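N-acetyltransferase family protein (Bacillus anthracis, PDB 3LNB) probably transfers an acetyl group from acetyl-coenzyme A to arylamine substrates, sulfamethoxazole among them, thereby inactivating that drug. Local coordinates at residues F68-I73 against G249-K254; Q116-A121 against I140-H145; K131-D136 against E243-K248; K148-D153 against P164-G169. The protein carries 1 engineered substitution. All coordinates share one frame; numbering follows the deposited sequence.

Interaction 1: residues F68-I73 against G249-K254; sequences FENLDI and GAITCK. Engineered in segment 68-73: F68 (natural residue Tyr). With COA (coenzyme A), chain B.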
# COMPACT_ATOMS: atom_id res chain seq x y z
N PHE A 68 -5.89 -0.18 4.32
CA PHE A 68 -5.43 -1.27 3.47
C PHE A 68 -6.51 -2.33 3.68
O PHE A 68 -6.66 -2.85 4.79
CB PHE A 68 -4.07 -1.79 3.95
CG PHE A 68 -3.59 -3.03 3.25
CD1 PHE A 68 -2.85 -2.93 2.06
CD2 PHE A 68 -3.88 -4.29 3.76
CE1 PHE A 68 -2.40 -4.08 1.41
CE2 PHE A 68 -3.44 -5.45 3.11
CZ PHE A 68 -2.70 -5.34 1.93
N GLU A 69 -7.28 -2.63 2.64
CA GLU A 69 -8.35 -3.62 2.78
C GLU A 69 -8.70 -4.38 1.51
O GLU A 69 -8.41 -3.93 0.40
CB GLU A 69 -9.61 -2.94 3.36
CG GLU A 69 -10.04 -1.64 2.66
CD GLU A 69 -11.23 -1.81 1.73
OE1 GLU A 69 -11.84 -0.78 1.35
OE2 GLU A 69 -11.57 -2.96 1.37
N ASN A 70 -9.35 -5.52 1.71
CA ASN A 70 -9.76 -6.42 0.63
C ASN A 70 -11.25 -6.72 0.70
O ASN A 70 -11.70 -7.77 0.23
CB ASN A 70 -9.01 -7.74 0.78
CG ASN A 70 -9.49 -8.53 1.99
OD1 ASN A 70 -10.02 -7.95 2.95
ND2 ASN A 70 -9.31 -9.84 1.96
N LEU A 71 -12.02 -5.80 1.28
CA LEU A 71 -13.46 -6.01 1.45
C LEU A 71 -14.27 -6.25 0.17
O LEU A 71 -15.29 -6.93 0.21
CB LEU A 71 -14.07 -4.84 2.24
CG LEU A 71 -13.37 -4.51 3.57
CD1 LEU A 71 -14.16 -3.44 4.28
CD2 LEU A 71 -13.26 -5.76 4.45
N ASP A 72 -13.83 -5.70 -0.96
CA ASP A 72 -14.55 -5.93 -2.21
C ASP A 72 -14.36 -7.38 -2.64
O ASP A 72 -15.28 -8.00 -3.19
CB ASP A 72 -14.05 -4.99 -3.32
CG ASP A 72 -14.69 -3.61 -3.25
OD1 ASP A 72 -15.59 -3.40 -2.41
OD2 ASP A 72 -14.29 -2.73 -4.04
N ILE A 73 -13.17 -7.90 -2.40
CA ILE A 73 -12.87 -9.29 -2.72
C ILE A 73 -13.79 -10.16 -1.87
O ILE A 73 -14.38 -11.11 -2.35
CB ILE A 73 -11.38 -9.64 -2.41
CG1 ILE A 73 -10.45 -8.83 -3.31
CG2 ILE A 73 -11.14 -11.14 -2.59
CD1 ILE A 73 -8.98 -9.08 -3.09
N GLY A 249 -10.00 -14.31 3.81
CA GLY A 249 -10.67 -13.70 4.93
C GLY A 249 -10.48 -12.20 4.89
O GLY A 249 -9.49 -11.71 4.35
N ALA A 250 -11.43 -11.46 5.46
CA ALA A 250 -11.36 -10.01 5.44
C ALA A 250 -10.22 -9.45 6.28
O ALA A 250 -9.89 -9.97 7.36
CB ALA A 250 -12.68 -9.42 5.92
N ILE A 251 -9.59 -8.40 5.76
CA ILE A 251 -8.51 -7.73 6.45
C ILE A 251 -8.64 -6.24 6.18
O ILE A 251 -8.97 -5.82 5.06
CB ILE A 251 -7.11 -8.23 5.99
CG1 ILE A 251 -6.00 -7.46 6.72
CG2 ILE A 251 -6.95 -8.02 4.49
CD1 ILE A 251 -6.10 -7.46 8.24
N THR A 252 -8.42 -5.44 7.22
CA THR A 252 -8.47 -3.99 7.11
C THR A 252 -7.41 -3.51 8.09
O THR A 252 -7.43 -3.87 9.28
CB THR A 252 -9.86 -3.41 7.50
OG1 THR A 252 -10.86 -3.92 6.61
CG2 THR A 252 -9.85 -1.89 7.40
N CYS A 253 -6.47 -2.72 7.58
CA CYS A 253 -5.37 -2.21 8.38
C CYS A 253 -5.12 -0.74 8.12
O CYS A 253 -5.34 -0.25 7.01
CB CYS A 253 -4.09 -3.00 8.08
SG CYS A 253 -2.60 -2.38 8.88
N LYS A 254 -4.64 -0.03 9.14
CA LYS A 254 -4.37 1.38 9.01
C LYS A 254 -3.37 1.80 10.08
O LYS A 254 -3.30 1.19 11.15
CB LYS A 254 -5.67 2.19 9.16
CG LYS A 254 -5.52 3.68 8.90
CD LYS A 254 -6.88 4.40 8.96
CE LYS A 254 -7.42 4.47 10.37
NZ LYS A 254 -6.57 5.34 11.24
N1A COA B . -4.50 -11.22 4.05
C2A COA B . -5.49 -11.42 4.90
N3A COA B . -5.29 -11.47 6.20
C4A COA B . -4.06 -11.31 6.71
C5A COA B . -2.99 -11.10 5.85
C6A COA B . -3.24 -11.05 4.48
N6A COA B . -2.25 -10.84 3.62
N7A COA B . -1.90 -10.96 6.59
C8A COA B . -2.26 -11.07 7.87
N9A COA B . -3.57 -11.28 7.94
C1B COA B . -4.36 -11.35 9.20
C2B COA B . -3.90 -12.46 10.15
O2B COA B . -4.45 -13.71 9.73
C3B COA B . -4.55 -11.99 11.45
O3B COA B . -5.87 -12.53 11.58
P3B COA B . -6.43 -12.87 13.05
O7A COA B . -6.15 -11.79 14.02
O8A COA B . -8.00 -13.17 12.89
O9A COA B . -5.72 -14.26 13.46
C4B COA B . -4.61 -10.47 11.29
O4B COA B . -4.11 -10.17 9.98
C5B COA B . -3.72 -9.77 12.32
O5B COA B . -2.36 -10.15 12.13
P1A COA B . -1.26 -9.72 13.21
O1A COA B . 0.17 -10.12 12.58
O2A COA B . -1.49 -10.38 14.52
O3A COA B . -1.34 -8.12 13.32
P2A COA B . -0.67 -7.10 12.27
O4A COA B . 0.80 -6.79 12.85
O5A COA B . -1.49 -5.87 12.15
O6A COA B . -0.45 -7.88 10.88
CBP COA B . -0.91 -6.96 8.64
CCP COA B . -1.41 -7.80 9.82
CDP COA B . -0.81 -5.49 9.06
CEP COA B . -1.89 -7.09 7.47
CAP COA B . 0.47 -7.47 8.20
OAP COA B . 0.37 -8.86 7.86
C9P COA B . 0.98 -6.71 6.97
O9P COA B . 1.37 -5.55 7.06
N8P COA B . 0.97 -7.41 5.84
C7P COA B . 1.44 -6.88 4.56
C6P COA B . 0.49 -7.29 3.43
C5P COA B . 1.15 -7.11 2.06
O5P COA B . 2.02 -7.89 1.68
N4P COA B . 0.70 -6.10 1.32
C3P COA B . 1.25 -5.81 -0.01
C2P COA B . 0.66 -6.75 -1.06
S1P COA B . -1.11 -6.44 -1.43
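A short antiparallel bridge at one margin of the five-stranded sheet joins F68-E69 to T252-C253, in the wall of the coenzyme A pocket. F68 and C253 form a hydrogen-bonded pair: F68 N donates to C253 O at 2.7 Å, almost straight (170°), and C253 N returns a bond to F68 O at 2.8 Å. Next to it, E69 and T252 are a non-hydrogen-bonded pair whose side chains point to the other face of the sheet. Beyond the bridge N70 takes over with its amide. OD1 accepts from I251 N at 2.9 Å, the donor tilted from the carbonyl plane, while ND2 gives a hydrogen to G249 O at 3.0 Å; one side-chain amide thus grips the backbone on both sides of A250. A chi1 of 70°, with CG between backbone N and carbonyl carbon, turns it that way. In F68, engineered in place of the natural tyrosine, CG anti to the backbone N (172°) sends the ring to the ligand, CZ 3.5 Å from N4P of coenzyme A, with S1P in plane at the ring edge. C253 SG meets CDP of the same ligand at 3.6 Å, and I251 CB lies 3.7 Å from N3A of its adenine. Around the contact, L71 and A250 pack on Y286 of helix 283-294, T252 bonds through its backbone to L263 of strand 259-263, and E69 makes a salt bridge to R95.

Interaction 2: residues Q116-A121 against I140-H145; sequences QVYKVA and IIILHH
The V120 and I140 side chains are wedged together, CG2 of V120 only 3.3 Å from CG1 of I140, tighter than usual van der Waals contact. V117 CG1 and L143 CD1 are equally close, on the face that V117 shares with K119, I141 and L143. On the V120 face, beside I140, I142 is less squeezed: its CG1 rests 3.8 Å from V120 CG1, while its CB sits over one face of the Y118 ring, 3.8 Å from the centroid and 21° off the normal, a CH-pi contact. The ring gets there because Y118 CG stands between its backbone N and carbonyl carbon (chi1 63°), which folds the aromatic across I142. The two segments belong to the arms of a beta hairpin, strands 116-126 and 131-145, neighbours in the larger antiparallel sheet. Y118 with I142 and V120 with I140 are hydrogen-bonded pairs, each exchanging two backbone bonds, and I142 N to Y118 O, at 2.8 Å, is close to linear. Towards Q116 the contact slackens. H144 N still donates to Q116 O at 2.8 Å, but on the return side a water bridges Q116 N and H144 O, 2.7 Å from each. Q116 is exposed, and its extended chain runs alongside the H144 imidazole, amide and ring planes 72° apart, without a hydrogen bond between them; H144 ND1 is instead bonded to D149 OD1.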
# COMPACT_ATOMS: atom_id res chain seq x y z
N GLN A 116 8.19 11.91 -12.62
CA GLN A 116 8.62 10.87 -13.55
C GLN A 116 8.42 9.56 -12.78
O GLN A 116 9.31 9.13 -12.03
CB GLN A 116 10.11 11.03 -13.90
CG GLN A 116 10.45 12.23 -14.76
CD GLN A 116 11.96 12.35 -14.98
OE1 GLN A 116 12.63 13.17 -14.35
NE2 GLN A 116 12.49 11.52 -15.87
N VAL A 117 7.26 8.95 -12.95
CA VAL A 117 6.96 7.72 -12.25
C VAL A 117 6.41 6.63 -13.15
O VAL A 117 5.89 6.91 -14.22
CB VAL A 117 5.92 7.96 -11.13
CG1 VAL A 117 6.52 8.84 -10.04
CG2 VAL A 117 4.68 8.62 -11.71
N TYR A 118 6.55 5.39 -12.71
CA TYR A 118 6.00 4.24 -13.42
C TYR A 118 5.79 3.11 -12.42
O TYR A 118 6.43 3.06 -11.36
CB TYR A 118 6.89 3.79 -14.59
CG TYR A 118 8.27 3.30 -14.24
CD1 TYR A 118 9.34 4.18 -14.08
CD2 TYR A 118 8.52 1.92 -14.10
CE1 TYR A 118 10.63 3.71 -13.80
CE2 TYR A 118 9.80 1.45 -13.82
CZ TYR A 118 10.84 2.34 -13.67
OH TYR A 118 12.10 1.86 -13.39
N LYS A 119 4.87 2.21 -12.75
CA LYS A 119 4.54 1.08 -11.90
C LYS A 119 5.32 -0.17 -12.29
O LYS A 119 5.64 -0.35 -13.47
CB LYS A 119 3.04 0.77 -12.00
CG LYS A 119 2.12 1.93 -11.66
CD LYS A 119 0.64 1.55 -11.79
CE LYS A 119 0.22 1.36 -13.24
NZ LYS A 119 0.38 2.60 -14.03
N VAL A 120 5.62 -1.01 -11.31
CA VAL A 120 6.32 -2.27 -11.56
C VAL A 120 5.71 -3.32 -10.64
O VAL A 120 5.13 -2.99 -9.61
CB VAL A 120 7.85 -2.18 -11.27
CG1 VAL A 120 8.48 -1.07 -12.09
CG2 VAL A 120 8.10 -1.98 -9.78
N ALA A 121 5.83 -4.58 -11.02
CA ALA A 121 5.29 -5.64 -10.18
C ALA A 121 6.33 -6.05 -9.15
O ALA A 121 7.53 -5.82 -9.33
CB ALA A 121 4.89 -6.83 -11.04
N ILE A 140 4.16 -1.49 -7.03
CA ILE A 140 4.80 -0.32 -6.44
C ILE A 140 5.14 0.71 -7.51
O ILE A 140 4.99 0.44 -8.70
CB ILE A 140 6.09 -0.69 -5.69
CG1 ILE A 140 7.10 -1.29 -6.66
CG2 ILE A 140 5.77 -1.68 -4.57
CD1 ILE A 140 8.42 -1.68 -6.01
N ILE A 141 5.61 1.87 -7.06
CA ILE A 141 5.97 2.96 -7.95
C ILE A 141 7.47 3.25 -7.93
O ILE A 141 8.09 3.24 -6.87
CB ILE A 141 5.25 4.28 -7.54
CG1 ILE A 141 3.74 4.14 -7.75
CG2 ILE A 141 5.79 5.45 -8.35
CD1 ILE A 141 2.94 5.25 -7.09
N ILE A 142 8.04 3.49 -9.10
CA ILE A 142 9.45 3.84 -9.19
C ILE A 142 9.46 5.29 -9.67
O ILE A 142 8.87 5.62 -10.70
CB ILE A 142 10.21 2.94 -10.20
CG1 ILE A 142 10.13 1.48 -9.75
CG2 ILE A 142 11.66 3.40 -10.31
CD1 ILE A 142 10.69 1.22 -8.36
N LEU A 143 10.13 6.15 -8.91
CA LEU A 143 10.21 7.57 -9.24
C LEU A 143 11.63 7.98 -9.59
O LEU A 143 12.58 7.61 -8.90
CB LEU A 143 9.76 8.42 -8.03
CG LEU A 143 10.12 9.92 -8.12
CD1 LEU A 143 9.14 10.62 -9.04
CD2 LEU A 143 10.09 10.56 -6.75
N HIS A 144 11.77 8.74 -10.67
CA HIS A 144 13.07 9.23 -11.09
C HIS A 144 13.10 10.72 -10.78
O HIS A 144 12.29 11.48 -11.31
CB HIS A 144 13.31 9.02 -12.59
CG HIS A 144 14.73 9.24 -13.00
ND1 HIS A 144 15.74 8.37 -12.65
CD2 HIS A 144 15.32 10.26 -13.66
CE1 HIS A 144 16.90 8.84 -13.08
NE2 HIS A 144 16.67 9.99 -13.69
N HIS A 145 14.04 11.13 -9.94
CA HIS A 145 14.15 12.53 -9.55
C HIS A 145 15.60 12.97 -9.39
O HIS A 145 16.35 12.39 -8.60
CB HIS A 145 13.40 12.76 -8.24
CG HIS A 145 13.54 14.14 -7.70
ND1 HIS A 145 12.96 15.24 -8.30
CD2 HIS A 145 14.22 14.62 -6.63
CE1 HIS A 145 13.29 16.33 -7.64
NE2 HIS A 145 14.06 15.98 -6.62
O HOH W 1 10.11 13.03 -11.08

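Interaction 3: residues K131-D136 against E243-K248; sequences KWKPDD and ESPFNK. With COA (coenzyme A), chain B.
Apolar contact carries most of this surface meeting between 131-136 and 243-248. K133 lays its aliphatic part across P245, CD 3.5 Å from the proline CG; the chain bends at chi2 (-67°) and then runs extended, carrying NZ on to a salt bridge with D126. The rings of P134 and P245 reach toward each other, CD to CD at 4.1 Å, and P134 CG also rests 3.8 Å from E243 O. The charged contact is weaker: K131 NZ and E243 OE1 make a long salt bridge of 3.7 Å, and no hydrogen bond joins the two segments. Inside 243-248, by contrast, polar bonds set the shape of the loop. S244 OG accepts from F246 N, an ST turn, and K248 NZ donates to S244 O at 2.7 Å and to N247 OD1 at 2.8 Å, so one ammonium draws both oxygens together. The same turn meets the ligand. P245 O lies 3.0 Å from N1A of coenzyme A, and P245 CB also packs over one face of the F246 ring, offset toward its rim. F246 in turn brings CE2 to 3.3 Å from the adenine amino nitrogen N6A, so the turn helps to line the coenzyme pocket. The 243-248 loop follows helix 228-240, to which S244 OG is bonded through I238 O, and leads into strand 252-256, while 131-136 lies on strand 131-145, with W132 packed against strand 216-225.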
# COMPACT_ATOMS: atom_id res chain seq x y z
N LYS A 131 8.60 -18.51 2.38
CA LYS A 131 8.30 -18.76 0.97
C LYS A 131 7.81 -17.50 0.30
O LYS A 131 7.42 -16.55 0.97
CB LYS A 131 7.23 -19.84 0.83
CG LYS A 131 5.91 -19.48 1.47
CD LYS A 131 4.90 -20.61 1.30
CE LYS A 131 3.58 -20.27 1.98
NZ LYS A 131 3.00 -19.00 1.43
N TRP A 132 7.85 -17.49 -1.03
CA TRP A 132 7.38 -16.33 -1.76
C TRP A 132 5.87 -16.40 -1.91
O TRP A 132 5.31 -17.48 -2.11
CB TRP A 132 8.02 -16.26 -3.15
CG TRP A 132 9.50 -16.06 -3.15
CD1 TRP A 132 10.46 -17.02 -3.31
CD2 TRP A 132 10.19 -14.82 -2.99
NE1 TRP A 132 11.71 -16.45 -3.27
CE2 TRP A 132 11.58 -15.10 -3.08
CE3 TRP A 132 9.78 -13.49 -2.79
CZ2 TRP A 132 12.55 -14.10 -2.97
CZ3 TRP A 132 10.75 -12.50 -2.69
CH2 TRP A 132 12.12 -12.81 -2.78
N LYS A 133 5.20 -15.26 -1.77
CA LYS A 133 3.76 -15.21 -1.97
C LYS A 133 3.64 -15.30 -3.50
O LYS A 133 4.65 -15.29 -4.20
CB LYS A 133 3.19 -13.88 -1.46
CG LYS A 133 3.21 -13.70 0.06
CD LYS A 133 2.26 -14.67 0.78
CE LYS A 133 2.08 -14.26 2.24
NZ LYS A 133 1.29 -15.26 3.02
N PRO A 134 2.41 -15.38 -4.03
CA PRO A 134 2.25 -15.47 -5.49
C PRO A 134 3.02 -14.44 -6.31
O PRO A 134 3.14 -13.28 -5.91
CB PRO A 134 0.74 -15.34 -5.67
CG PRO A 134 0.20 -15.98 -4.43
CD PRO A 134 1.10 -15.38 -3.36
N ASP A 135 3.54 -14.89 -7.45
CA ASP A 135 4.30 -14.04 -8.37
C ASP A 135 3.55 -12.74 -8.69
O ASP A 135 2.37 -12.76 -9.04
CB ASP A 135 4.57 -14.77 -9.69
CG ASP A 135 5.66 -15.83 -9.59
OD1 ASP A 135 6.29 -15.96 -8.52
OD2 ASP A 135 5.89 -16.54 -10.59
N ASP A 136 4.25 -11.62 -8.57
CA ASP A 136 3.69 -10.30 -8.86
C ASP A 136 2.42 -9.96 -8.09
O ASP A 136 1.48 -9.42 -8.67
CB ASP A 136 3.40 -10.16 -10.35
CG ASP A 136 4.61 -10.45 -11.20
OD1 ASP A 136 5.73 -10.25 -10.71
OD2 ASP A 136 4.43 -10.87 -12.37
N GLU A 243 -3.26 -19.76 -3.37
CA GLU A 243 -2.36 -19.33 -2.31
C GLU A 243 -2.43 -17.83 -2.11
O GLU A 243 -1.62 -17.26 -1.37
CB GLU A 243 -0.91 -19.73 -2.60
CG GLU A 243 -0.58 -21.20 -2.34
CD GLU A 243 0.93 -21.44 -2.23
OE1 GLU A 243 1.51 -21.21 -1.14
OE2 GLU A 243 1.54 -21.85 -3.24
N SER A 244 -3.38 -17.17 -2.77
CA SER A 244 -3.51 -15.73 -2.58
C SER A 244 -3.84 -15.49 -1.12
O SER A 244 -4.75 -16.10 -0.58
CB SER A 244 -4.63 -15.16 -3.44
OG SER A 244 -5.01 -13.88 -2.93
N PRO A 245 -3.10 -14.59 -0.47
CA PRO A 245 -3.33 -14.29 0.94
C PRO A 245 -4.61 -13.48 1.14
O PRO A 245 -5.18 -13.46 2.23
CB PRO A 245 -2.10 -13.45 1.32
CG PRO A 245 -1.09 -13.77 0.26
CD PRO A 245 -1.92 -13.88 -0.98
N PHE A 246 -5.08 -12.83 0.08
CA PHE A 246 -6.23 -11.95 0.18
C PHE A 246 -7.63 -12.43 -0.20
O PHE A 246 -8.54 -11.61 -0.29
CB PHE A 246 -5.90 -10.66 -0.57
CG PHE A 246 -4.59 -10.07 -0.16
CD1 PHE A 246 -3.42 -10.41 -0.82
CD2 PHE A 246 -4.51 -9.21 0.94
CE1 PHE A 246 -2.19 -9.92 -0.41
CE2 PHE A 246 -3.29 -8.70 1.37
CZ PHE A 246 -2.12 -9.06 0.69
N ASN A 247 -7.82 -13.72 -0.41
CA ASN A 247 -9.16 -14.20 -0.73
C ASN A 247 -9.56 -15.27 0.27
O ASN A 247 -10.42 -16.11 0.00
CB ASN A 247 -9.21 -14.77 -2.15
CG ASN A 247 -8.28 -15.97 -2.34
OD1 ASN A 247 -7.75 -16.51 -1.37
ND2 ASN A 247 -8.09 -16.38 -3.58
N LYS A 248 -8.94 -15.22 1.45
CA LYS A 248 -9.19 -16.19 2.50
C LYS A 248 -9.95 -15.63 3.70
O LYS A 248 -10.47 -16.39 4.52
CB LYS A 248 -7.86 -16.77 3.01
CG LYS A 248 -6.99 -17.37 1.94
CD LYS A 248 -7.60 -18.64 1.36
CE LYS A 248 -6.56 -19.39 0.55
NZ LYS A 248 -5.95 -18.52 -0.49
N1A COA B . -4.50 -11.22 4.05
C2A COA B . -5.49 -11.42 4.90
N3A COA B . -5.29 -11.47 6.20
C4A COA B . -4.06 -11.31 6.71
C5A COA B . -2.99 -11.10 5.85
C6A COA B . -3.24 -11.05 4.48
N6A COA B . -2.25 -10.84 3.62
N7A COA B . -1.90 -10.96 6.59
C8A COA B . -2.26 -11.07 7.87
N9A COA B . -3.57 -11.28 7.94
C1B COA B . -4.36 -11.35 9.20
C2B COA B . -3.90 -12.46 10.15
O2B COA B . -4.45 -13.71 9.73
C3B COA B . -4.55 -11.99 11.45
O3B COA B . -5.87 -12.53 11.58
P3B COA B . -6.43 -12.87 13.05
O7A COA B . -6.15 -11.79 14.02
O8A COA B . -8.00 -13.17 12.89
O9A COA B . -5.72 -14.26 13.46
C4B COA B . -4.61 -10.47 11.29
O4B COA B . -4.11 -10.17 9.98
C5B COA B . -3.72 -9.77 12.32
O5B COA B . -2.36 -10.15 12.13
P1A COA B . -1.26 -9.72 13.21
O1A COA B . 0.17 -10.12 12.58
O2A COA B . -1.49 -10.38 14.52
O3A COA B . -1.34 -8.12 13.32
P2A COA B . -0.67 -7.10 12.27
O4A COA B . 0.80 -6.79 12.85
O5A COA B . -1.49 -5.87 12.15
O6A COA B . -0.45 -7.88 10.88
CBP COA B . -0.91 -6.96 8.64
CCP COA B . -1.41 -7.80 9.82
CDP COA B . -0.81 -5.49 9.06
CEP COA B . -1.89 -7.09 7.47
CAP COA B . 0.47 -7.47 8.20
OAP COA B . 0.37 -8.86 7.86
C9P COA B . 0.98 -6.71 6.97
O9P COA B . 1.37 -5.55 7.06
N8P COA B . 0.97 -7.41 5.84
C7P COA B . 1.44 -6.88 4.56
C6P COA B . 0.49 -7.29 3.43
C5P COA B . 1.15 -7.11 2.06
O5P COA B . 2.02 -7.89 1.68
N4P COA B . 0.70 -6.10 1.32
C3P COA B . 1.25 -5.81 -0.01
C2P COA B . 0.66 -6.75 -1.06
S1P COA B . -1.11 -6.44 -1.43

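Interaction 4: residues K148-D153 against P164-G169; sequences KDYVID and PVPFSG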
# COMPACT_ATOMS: atom_id res chain seq x y z
N LYS A 148 18.20 10.35 -9.77
CA LYS A 148 18.11 9.26 -8.80
C LYS A 148 16.76 8.54 -8.83
O LYS A 148 15.73 9.17 -9.08
CB LYS A 148 18.36 9.79 -7.39
CG LYS A 148 19.80 10.18 -7.12
CD LYS A 148 19.98 10.55 -5.66
CE LYS A 148 19.86 12.04 -5.44
NZ LYS A 148 21.14 12.71 -5.78
N ASP A 149 16.78 7.24 -8.58
CA ASP A 149 15.57 6.44 -8.55
C ASP A 149 15.15 6.16 -7.12
O ASP A 149 16.00 5.97 -6.24
CB ASP A 149 15.77 5.10 -9.26
CG ASP A 149 15.75 5.23 -10.77
OD1 ASP A 149 15.17 6.21 -11.28
OD2 ASP A 149 16.31 4.33 -11.44
N TYR A 150 13.85 6.14 -6.89
CA TYR A 150 13.30 5.87 -5.57
C TYR A 150 12.11 4.94 -5.67
O TYR A 150 11.40 4.94 -6.67
CB TYR A 150 12.81 7.14 -4.89
CG TYR A 150 13.85 8.21 -4.69
CD1 TYR A 150 14.29 8.98 -5.75
CD2 TYR A 150 14.37 8.46 -3.42
CE1 TYR A 150 15.24 9.98 -5.57
CE2 TYR A 150 15.32 9.45 -3.22
CZ TYR A 150 15.74 10.21 -4.30
OH TYR A 150 16.66 11.21 -4.10
N VAL A 151 11.91 4.15 -4.63
CA VAL A 151 10.75 3.28 -4.59
C VAL A 151 9.71 4.08 -3.81
O VAL A 151 10.00 4.64 -2.76
CB VAL A 151 11.02 1.95 -3.83
CG1 VAL A 151 9.69 1.31 -3.40
CG2 VAL A 151 11.79 0.99 -4.74
N ILE A 152 8.50 4.16 -4.36
CA ILE A 152 7.40 4.86 -3.71
C ILE A 152 6.39 3.76 -3.45
O ILE A 152 5.85 3.17 -4.39
CB ILE A 152 6.76 5.92 -4.64
CG1 ILE A 152 7.82 6.92 -5.12
CG2 ILE A 152 5.65 6.67 -3.88
CD1 ILE A 152 8.48 7.69 -4.00
N ASP A 153 6.14 3.46 -2.18
CA ASP A 153 5.21 2.39 -1.85
C ASP A 153 4.26 2.73 -0.71
O ASP A 153 4.67 2.91 0.43
CB ASP A 153 5.99 1.13 -1.50
CG ASP A 153 5.11 -0.10 -1.37
OD1 ASP A 153 3.87 0.02 -1.47
OD2 ASP A 153 5.67 -1.20 -1.18
N PRO A 164 10.30 8.28 0.33
CA PRO A 164 10.79 7.59 -0.86
C PRO A 164 12.01 6.79 -0.39
O PRO A 164 12.78 7.27 0.44
CB PRO A 164 11.19 8.74 -1.78
CG PRO A 164 10.22 9.81 -1.42
CD PRO A 164 10.16 9.73 0.08
N VAL A 165 12.19 5.58 -0.92
CA VAL A 165 13.35 4.77 -0.53
C VAL A 165 14.33 4.78 -1.70
O VAL A 165 14.05 4.24 -2.76
CB VAL A 165 12.92 3.32 -0.20
CG1 VAL A 165 14.09 2.57 0.43
CG2 VAL A 165 11.72 3.34 0.75
N PRO A 166 15.50 5.41 -1.50
CA PRO A 166 16.52 5.51 -2.54
C PRO A 166 17.21 4.23 -2.95
O PRO A 166 17.58 3.41 -2.10
CB PRO A 166 17.51 6.52 -1.95
CG PRO A 166 17.47 6.17 -0.48
CD PRO A 166 15.98 5.99 -0.23
N PHE A 167 17.40 4.07 -4.26
CA PHE A 167 18.08 2.91 -4.82
C PHE A 167 19.55 2.93 -4.37
O PHE A 167 20.23 1.91 -4.40
CB PHE A 167 18.04 2.94 -6.35
CG PHE A 167 16.79 2.37 -6.95
CD1 PHE A 167 15.54 2.77 -6.50
CD2 PHE A 167 16.87 1.45 -8.00
CE1 PHE A 167 14.37 2.27 -7.10
CE2 PHE A 167 15.72 0.95 -8.60
CZ PHE A 167 14.47 1.36 -8.15
N SER A 168 20.03 4.11 -3.96
CA SER A 168 21.41 4.23 -3.52
C SER A 168 21.64 3.44 -2.23
O SER A 168 22.78 3.31 -1.78
CB SER A 168 21.79 5.70 -3.34
OG SER A 168 20.80 6.41 -2.62
N GLY A 169 20.57 2.94 -1.63
CA GLY A 169 20.71 2.11 -0.44
C GLY A 169 20.66 2.66 0.97
O GLY A 169 20.61 1.87 1.92
O HOH W 2 18.72 6.84 -5.28
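D149 CB sits over the centre of one face of the F167 ring, 3.7 Å from the centroid and 13° off the normal, a CH-pi contact. The backbone of Y150 and V151 passes the edge of that ring, near its plane, and CE1 also touches V151 CG2 at 3.7 Å. The Y150 ring, on the other side of the strand, meets two prolines obliquely: its CD2 lies 3.6 Å from P164 CB, and CE2 touches P166 CB. I152 runs alongside P164, CD1 to CB 3.7 Å; its bent chain (chi1 -57°, chi2 -61°) folds the tip back to the proline. V151 and V165 form an antiparallel hydrogen-bonded pair at the sheet's outer strand 165-166, V151 N giving to V165 O at 2.8 Å and V165 N to V151 O at 3.0 Å. F167 N adds a third bond, to D149 O, just as the chain enters a type I turn from P166 to G169. D149 O also accepts a hydrogen from a water at 3.0 Å. P164 and P166, lacking N-H groups, alternate with V165 and F167, whose N-H groups both bond to strand 148-152; backbone pairing and apolar side chains, rather than charge, hold this edge.

Interactions 2 and 4 are neighbours in the eight-stranded sheet, their centres 9 Å apart, and are joined by a backbone bond from I152 N to I141 O and by packing of I140 CG2 3.4 Å from D153 OD2. Interactions 1 and 3, centres 14 Å apart, touch each other and both line the coenzyme A pocket: F68 CZ packs 3.5 Å from F246 CE2, and N70 ND2 probably bonds to F246 O. Interaction 2 reaches interaction 3 through A121 CB and D136 OD1. C99, H138 and D153 probably form the Cys-His-Asp catalytic triad, as in other arylamine N-acetyltransferases; D153 ends segment 148-153, I140 touches this group and F68 lies near it.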